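Local coordinates for cyclic di-GMP receptor atypical PilZ domain-containing protein (Xanthomonas campestris pv. campestris, PDB 3PH1), which belongs to the atypical PilZ family, probably related to cyclic di-GMP signalling, and self-assembles into a tetramer through an unusual helical bundle, at the interface of chains A and B. Residues are numbered along the deposited sequence; one frame, centred on the assembly and turned at random. Chains: chain A/B, Putative uncharacterized protein.

The interface of chains A and B. Residues chain A 73, 77, 80; chain B 55, 78, 81-82, 85.
A:Lys80 reaches across to B:Asp78 and B:Asp82, tying together two long helices, residues 72-95 of chain A and 72-93 of chain B, apparently part of the helical bundle through which this atypical PilZ protein assembles into a tetramer. The lysine CG stands anti to its own carbonyl carbon (chi1 -65°), and the chain beyond it is fully extended, which carries the side-chain amine NZ to the face of the partner helix. There NZ settles between two carboxylates one helical turn apart. NZ of A:Lys80 donates a hydrogen bond of 2.6 Å to OD1 of B:Asp78 and a longer one of 3.1 Å to OD1 of B:Asp82, both counting as salt bridges. Each oxygen is met on its syn side, with NZ lifted about 25° from the carboxylate plane. The other carboxylate oxygen of B:Asp78, OD2, also lies 3.1 Å from NZ of A:Lys80, close enough for a further hydrogen bond, and the lysine may draw on both oxygens of this carboxylate. The paired acids probably help keep the lysine charged. Aspartate suits both sites because its short side chain keeps the carboxylate close to the helix, while lysine supplies the length.

B:Asp78 crosses the lysine at about a right angle, and its CB lies beside CE of A:Met77. The bend at chi3 (88°) of A:Met77 turns its terminal methyl CE toward the backbone of B:Asp78, 3.8 Å from CA of B:Asp78. An unbranched, flexible thioether can follow such a contour. Farther along the partner helix, B:Leu81 meets the same methionine nearly perpendicularly, its methyl CD1 lying 3.5 Å from CB of A:Met77 at the root of the chain. Leucine's branched tip gives this apolar contact beside the salt bridges. On the lysine's aliphatic stem, CG of A:Lys80 touches methyl CG1 of B:Val55 at 4.1 Å, the loop valine offering a compact apolar methyl to this methylene, while B:Leu85 lies near the same CG.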
ATOM      1  N   LEU A  73       3.124 -13.303  18.296  1.00 72.75           N
ATOM      2  CA  LEU A  73       3.643 -12.756  17.042  1.00 68.45           C
ATOM      3  C   LEU A  73       2.494 -12.409  16.102  1.00 65.32           C
ATOM      4  O   LEU A  73       2.524 -11.398  15.399  1.00 63.33           O
ATOM      5  CB  LEU A  73       4.562 -13.765  16.350  1.00 69.05           C
ATOM      6  CG  LEU A  73       5.093 -13.317  14.981  1.00 69.42           C
ATOM      7  CD1 LEU A  73       6.048 -12.150  15.176  1.00 68.88           C
ATOM      8  CD2 LEU A  73       5.798 -14.467  14.276  1.00 69.19           C
ATOM      9  N   MET A  77       1.303  -8.934  14.248  1.00 41.35           N
ATOM     10  CA  MET A  77       1.232  -8.798  12.786  1.00 38.73           C
ATOM     11  C   MET A  77      -0.108  -8.139  12.458  1.00 37.01           C
ATOM     12  O   MET A  77      -0.187  -7.280  11.575  1.00 37.98           O
ATOM     13  CB  MET A  77       1.311 -10.168  12.087  1.00 36.52           C
ATOM     14  CG  MET A  77       2.696 -10.830  12.105  1.00 38.13           C
ATOM     15  SD  MET A  77       2.703 -12.579  11.622  1.00 28.58           S
ATOM     16  CE  MET A  77       2.876 -12.426   9.933  1.00 35.49           C
ATOM     17  N   LYS A  80       0.127  -4.471  12.825  1.00 29.92           N
ATOM     18  CA  LYS A  80       0.806  -3.869  11.677  1.00 30.53           C
ATOM     19  C   LYS A  80      -0.165  -3.710  10.506  1.00 29.05           C
ATOM     20  O   LYS A  80      -0.078  -2.743   9.744  1.00 29.92           O
ATOM     21  CB  LYS A  80       2.004  -4.729  11.250  1.00 30.32           C
ATOM     22  CG  LYS A  80       3.113  -4.807  12.284  1.00 29.33           C
ATOM     23  CD  LYS A  80       4.202  -5.767  11.856  1.00 28.50           C
ATOM     24  CE  LYS A  80       5.219  -5.948  12.990  1.00 30.62           C
ATOM     25  NZ  LYS A  80       6.152  -7.087  12.828  1.00 30.68           N
TER
ATOM     26  N   VAL B  55       2.753  -3.209  18.786  1.00 56.01           N
ATOM     27  CA  VAL B  55       4.007  -3.409  18.071  1.00 58.32           C
ATOM     28  C   VAL B  55       5.135  -2.889  18.960  1.00 59.96           C
ATOM     29  O   VAL B  55       6.076  -2.253  18.489  1.00 60.84           O
ATOM     30  CB  VAL B  55       4.016  -2.666  16.700  1.00 57.65           C
ATOM     31  CG1 VAL B  55       2.769  -3.024  15.908  1.00 57.06           C
ATOM     32  CG2 VAL B  55       4.090  -1.177  16.901  1.00 58.20           C
ATOM     33  N   ASP B  78       5.804 -11.706   8.261  1.00 27.59           N
ATOM     34  CA  ASP B  78       6.078 -10.573   9.154  1.00 28.58           C
ATOM     35  C   ASP B  78       7.147  -9.640   8.563  1.00 28.01           C
ATOM     36  O   ASP B  78       7.068  -8.423   8.712  1.00 27.44           O
ATOM     37  CB  ASP B  78       6.511 -11.096  10.528  1.00 31.65           C
ATOM     38  CG  ASP B  78       6.436 -10.032  11.621  1.00 36.92           C
ATOM     39  OD1 ASP B  78       5.397  -9.342  11.735  1.00 36.11           O
ATOM     40  OD2 ASP B  78       7.418  -9.897  12.378  1.00 37.81           O
ATOM     41  N   LEU B  81       5.416  -7.674   5.990  1.00 24.08           N
ATOM     42  CA  LEU B  81       4.603  -6.646   6.634  1.00 24.93           C
ATOM     43  C   LEU B  81       5.487  -5.454   7.019  1.00 26.43           C
ATOM     44  O   LEU B  81       5.139  -4.301   6.742  1.00 25.80           O
ATOM     45  CB  LEU B  81       3.912  -7.209   7.882  1.00 24.03           C
ATOM     46  CG  LEU B  81       2.660  -8.085   7.711  1.00 25.35           C
ATOM     47  CD1 LEU B  81       2.232  -8.629   9.069  1.00 25.55           C
ATOM     48  CD2 LEU B  81       1.527  -7.283   7.093  1.00 21.69           C
ATOM     49  N   ASP B  82       6.635  -5.723   7.641  1.00 26.66           N
ATOM     50  CA  ASP B  82       7.531  -4.634   8.023  1.00 27.98           C
ATOM     51  C   ASP B  82       7.921  -3.796   6.816  1.00 27.08           C
ATOM     52  O   ASP B  82       7.928  -2.576   6.890  1.00 28.35           O
ATOM     53  CB  ASP B  82       8.802  -5.157   8.706  1.00 30.32           C
ATOM     54  CG  ASP B  82       8.529  -5.756  10.076  1.00 34.35           C
ATOM     55  OD1 ASP B  82       7.600  -5.282  10.774  1.00 36.08           O
ATOM     56  OD2 ASP B  82       9.253  -6.691  10.464  1.00 35.62           O
ATOM     57  N   LEU B  85       4.857  -1.610   5.669  1.00 26.29           N
ATOM     58  CA  LEU B  85       4.622  -0.537   6.617  1.00 27.94           C
ATOM     59  C   LEU B  85       5.684   0.541   6.438  1.00 29.58           C
ATOM     60  O   LEU B  85       5.373   1.731   6.394  1.00 28.62           O
ATOM     61  CB  LEU B  85       4.659  -1.097   8.038  1.00 26.86           C
ATOM     62  CG  LEU B  85       4.278  -0.222   9.226  1.00 29.05           C
ATOM     63  CD1 LEU B  85       3.007   0.553   8.960  1.00 31.60           C
ATOM     64  CD2 LEU B  85       4.083  -1.136  10.411  1.00 30.29           C
TER